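Local coordinates for probable host range protein 2-3 (Myxoma virus, PDB 5CZ3), which probably serves as a host-range factor of the poxvirus C7 family, allowing the virus to multiply in different cell types, at residues L11-I16 against C35-K40. Residues are numbered along the deposited sequence; the frame is centred on the assembly and turned at random.
Sequences LDVFLI and CNIHLK
Leu-15 and Leu-39 approach through one methyl each, CD2 to CD2 at 4.0 Å, with their side chains set at a slant to one another. Both side chains leave the backbone by the same turn, CG trans to C (chi1 -81° and -59°), and from there each reaches between the strands with its CD2 methyl. Two residues back on each strand, Val-13 offers CG1 to Ile-37 CD1, a looser apolar contact at 4.4 Å; the extended chi2 of Ile-37, -179°, carries that terminal methyl out from its backbone.

The nearest CA atoms, of Val-13 and Cys-35, are 9.4 Å apart, too far for backbone pairing, and only 148 Å² is buried. This is face-to-face packing in a beta-sandwich: strand 10-15 belongs to one sheet, strand 34-40 to the other, and all four touching residues are buried. Ile-22 from the first sheet and Val-120 from the second extend the apolar layer, each meeting both Leu-15 and Ile-37.

On strand 10-15 the side chains of Asp-12 and Phe-14 leave the backbone away from the second sheet; the ring of Phe-14 meets that of Trp-151. The carboxylate of Asp-12 is gripped twice, OD2 in a salt bridge to Arg-150 and OD1 by the backbone N of His-24.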
ATOM      1  N   LEU A  11       7.060  -0.957   4.231  1.00 41.59           N
ATOM      2  CA  LEU A  11       5.967  -1.315   3.334  1.00 40.02           C
ATOM      3  C   LEU A  11       6.131  -0.723   1.938  1.00 39.93           C
ATOM      4  O   LEU A  11       6.226   0.492   1.775  1.00 41.32           O
ATOM      5  CB  LEU A  11       4.629  -0.866   3.927  1.00 39.06           C
ATOM      6  CG  LEU A  11       3.391  -1.171   3.080  1.00 37.76           C
ATOM      7  CD1 LEU A  11       3.241  -2.672   2.879  1.00 37.23           C
ATOM      8  CD2 LEU A  11       2.139  -0.585   3.716  1.00 37.97           C
ATOM      9  N   ASP A  12       6.164  -1.596   0.936  1.00 38.76           N
ATOM     10  CA  ASP A  12       6.143  -1.174  -0.458  1.00 39.08           C
ATOM     11  C   ASP A  12       4.867  -1.667  -1.132  1.00 37.93           C
ATOM     12  O   ASP A  12       4.406  -2.779  -0.871  1.00 37.52           O
ATOM     13  CB  ASP A  12       7.366  -1.698  -1.214  1.00 41.00           C
ATOM     14  CG  ASP A  12       8.665  -1.096  -0.719  1.00 42.71           C
ATOM     15  OD1 ASP A  12       8.643   0.029  -0.175  1.00 42.99           O
ATOM     16  OD2 ASP A  12       9.713  -1.754  -0.885  1.00 43.95           O
ATOM     17  N   VAL A  13       4.294  -0.834  -1.994  1.00 37.81           N
ATOM     18  CA  VAL A  13       3.090  -1.203  -2.728  1.00 37.50           C
ATOM     19  C   VAL A  13       3.341  -1.121  -4.229  1.00 38.65           C
ATOM     20  O   VAL A  13       3.746  -0.078  -4.741  1.00 39.61           O
ATOM     21  CB  VAL A  13       1.902  -0.301  -2.356  1.00 37.48           C
ATOM     22  CG1 VAL A  13       0.674  -0.674  -3.175  1.00 37.11           C
ATOM     23  CG2 VAL A  13       1.609  -0.403  -0.867  1.00 37.36           C
ATOM     24  N   PHE A  14       3.102  -2.226  -4.929  1.00 39.08           N
ATOM     25  CA  PHE A  14       3.375  -2.294  -6.360  1.00 40.77           C
ATOM     26  C   PHE A  14       2.106  -2.497  -7.181  1.00 42.30           C
ATOM     27  O   PHE A  14       1.316  -3.400  -6.907  1.00 43.53           O
ATOM     28  CB  PHE A  14       4.364  -3.423  -6.658  1.00 41.17           C
ATOM     29  CG  PHE A  14       5.663  -3.308  -5.911  1.00 41.59           C
ATOM     30  CD1 PHE A  14       6.717  -2.576  -6.434  1.00 42.63           C
ATOM     31  CD2 PHE A  14       5.832  -3.934  -4.686  1.00 40.90           C
ATOM     32  CE1 PHE A  14       7.913  -2.470  -5.748  1.00 43.17           C
ATOM     33  CE2 PHE A  14       7.027  -3.832  -3.997  1.00 41.12           C
ATOM     34  CZ  PHE A  14       8.069  -3.099  -4.528  1.00 42.17           C
ATOM     35  N   LEU A  15       1.919  -1.651  -8.189  1.00 43.15           N
ATOM     36  CA  LEU A  15       0.830  -1.824  -9.145  1.00 44.41           C
ATOM     37  C   LEU A  15       1.387  -2.485 -10.402  1.00 46.42           C
ATOM     38  O   LEU A  15       2.040  -1.836 -11.221  1.00 47.44           O
ATOM     39  CB  LEU A  15       0.163  -0.487  -9.477  1.00 45.54           C
ATOM     40  CG  LEU A  15      -0.876   0.035  -8.474  1.00 45.05           C
ATOM     41  CD1 LEU A  15      -0.231   0.473  -7.165  1.00 44.09           C
ATOM     42  CD2 LEU A  15      -1.694   1.171  -9.078  1.00 46.21           C
ATOM     43  N   ILE A  16       1.117  -3.780 -10.538  1.00 47.15           N
ATOM     44  CA  ILE A  16       1.799  -4.633 -11.510  1.00 49.27           C
ATOM     45  C   ILE A  16       1.606  -4.218 -12.966  1.00 52.04           C
ATOM     46  O   ILE A  16       2.578  -3.929 -13.665  1.00 52.71           O
ATOM     47  CB  ILE A  16       1.343  -6.098 -11.360  1.00 49.46           C
ATOM     48  CG1 ILE A  16       1.508  -6.559  -9.910  1.00 46.60           C
ATOM     49  CG2 ILE A  16       2.121  -6.999 -12.302  1.00 52.49           C
ATOM     50  CD1 ILE A  16       2.896  -6.331  -9.353  1.00 45.15           C
ATOM     51  N   CYS A  35      -2.652   3.288   3.224  1.00 43.51           N
ATOM     52  CA  CYS A  35      -2.569   4.415   2.305  1.00 43.40           C
ATOM     53  C   CYS A  35      -3.865   4.602   1.534  1.00 43.14           C
ATOM     54  O   CYS A  35      -4.757   3.752   1.573  1.00 42.34           O
ATOM     55  CB  CYS A  35      -1.413   4.226   1.322  1.00 43.10           C
ATOM     56  SG  CYS A  35      -1.587   2.793   0.243  1.00 45.19           S
ATOM     57  N   ASN A  36      -3.955   5.725   0.829  1.00 43.58           N
ATOM     58  CA  ASN A  36      -5.096   6.016  -0.023  1.00 43.70           C
ATOM     59  C   ASN A  36      -4.647   6.181  -1.466  1.00 43.56           C
ATOM     60  O   ASN A  36      -3.733   6.952  -1.755  1.00 44.24           O
ATOM     61  CB  ASN A  36      -5.816   7.273   0.458  1.00 45.68           C
ATOM     62  CG  ASN A  36      -6.157   7.215   1.930  1.00 46.55           C
ATOM     63  OD1 ASN A  36      -6.789   6.266   2.393  1.00 46.17           O
ATOM     64  ND2 ASN A  36      -5.733   8.228   2.678  1.00 47.88           N
ATOM     65  N   ILE A  37      -5.283   5.448  -2.371  1.00 43.76           N
ATOM     66  CA  ILE A  37      -4.892   5.489  -3.772  1.00 45.11           C
ATOM     67  C   ILE A  37      -6.077   5.818  -4.669  1.00 48.24           C
ATOM     68  O   ILE A  37      -6.958   4.985  -4.884  1.00 47.34           O
ATOM     69  CB  ILE A  37      -4.272   4.152  -4.225  1.00 43.19           C
ATOM     70  CG1 ILE A  37      -3.109   3.765  -3.308  1.00 41.18           C
ATOM     71  CG2 ILE A  37      -3.803   4.249  -5.667  1.00 44.00           C
ATOM     72  CD1 ILE A  37      -2.429   2.471  -3.696  1.00 39.70           C
ATOM     73  N   HIS A  38      -6.093   7.044  -5.185  1.00 52.06           N
ATOM     74  CA  HIS A  38      -7.103   7.453  -6.151  1.00 56.00           C
ATOM     75  C   HIS A  38      -6.768   6.884  -7.523  1.00 54.96           C
ATOM     76  O   HIS A  38      -5.835   7.337  -8.185  1.00 55.07           O
ATOM     77  CB  HIS A  38      -7.206   8.978  -6.220  1.00 60.35           C
ATOM     78  CG  HIS A  38      -7.780   9.602  -4.987  1.00 63.30           C
ATOM     79  ND1 HIS A  38      -9.124   9.872  -4.846  1.00 67.42           N
ATOM     80  CD2 HIS A  38      -7.193  10.005  -3.836  1.00 63.51           C
ATOM     81  CE1 HIS A  38      -9.340  10.417  -3.663  1.00 69.24           C
ATOM     82  NE2 HIS A  38      -8.185  10.508  -3.030  1.00 67.33           N
ATOM     83  N   LEU A  39      -7.531   5.879  -7.938  1.00 53.54           N
ATOM     84  CA  LEU A  39      -7.321   5.240  -9.229  1.00 52.07           C
ATOM     85  C   LEU A  39      -8.238   5.851 -10.279  1.00 53.46           C
ATOM     86  O   LEU A  39      -9.459   5.835 -10.133  1.00 55.06           O
ATOM     87  CB  LEU A  39      -7.560   3.734  -9.127  1.00 50.80           C
ATOM     88  CG  LEU A  39      -6.684   2.983  -8.123  1.00 48.25           C
ATOM     89  CD1 LEU A  39      -7.307   1.642  -7.775  1.00 47.47           C
ATOM     90  CD2 LEU A  39      -5.284   2.797  -8.683  1.00 47.37           C
ATOM     91  N   LYS A  40      -7.645   6.399 -11.333  1.00 52.92           N
ATOM     92  CA  LYS A  40      -8.424   6.990 -12.412  1.00 55.40           C
ATOM     93  C   LYS A  40      -8.325   6.114 -13.659  1.00 55.39           C
ATOM     94  O   LYS A  40      -7.227   5.766 -14.093  1.00 53.91           O
ATOM     95  CB  LYS A  40      -7.947   8.417 -12.714  1.00 55.91           C
ATOM     96  CG  LYS A  40      -8.068   9.414 -11.550  1.00 54.49           C
TER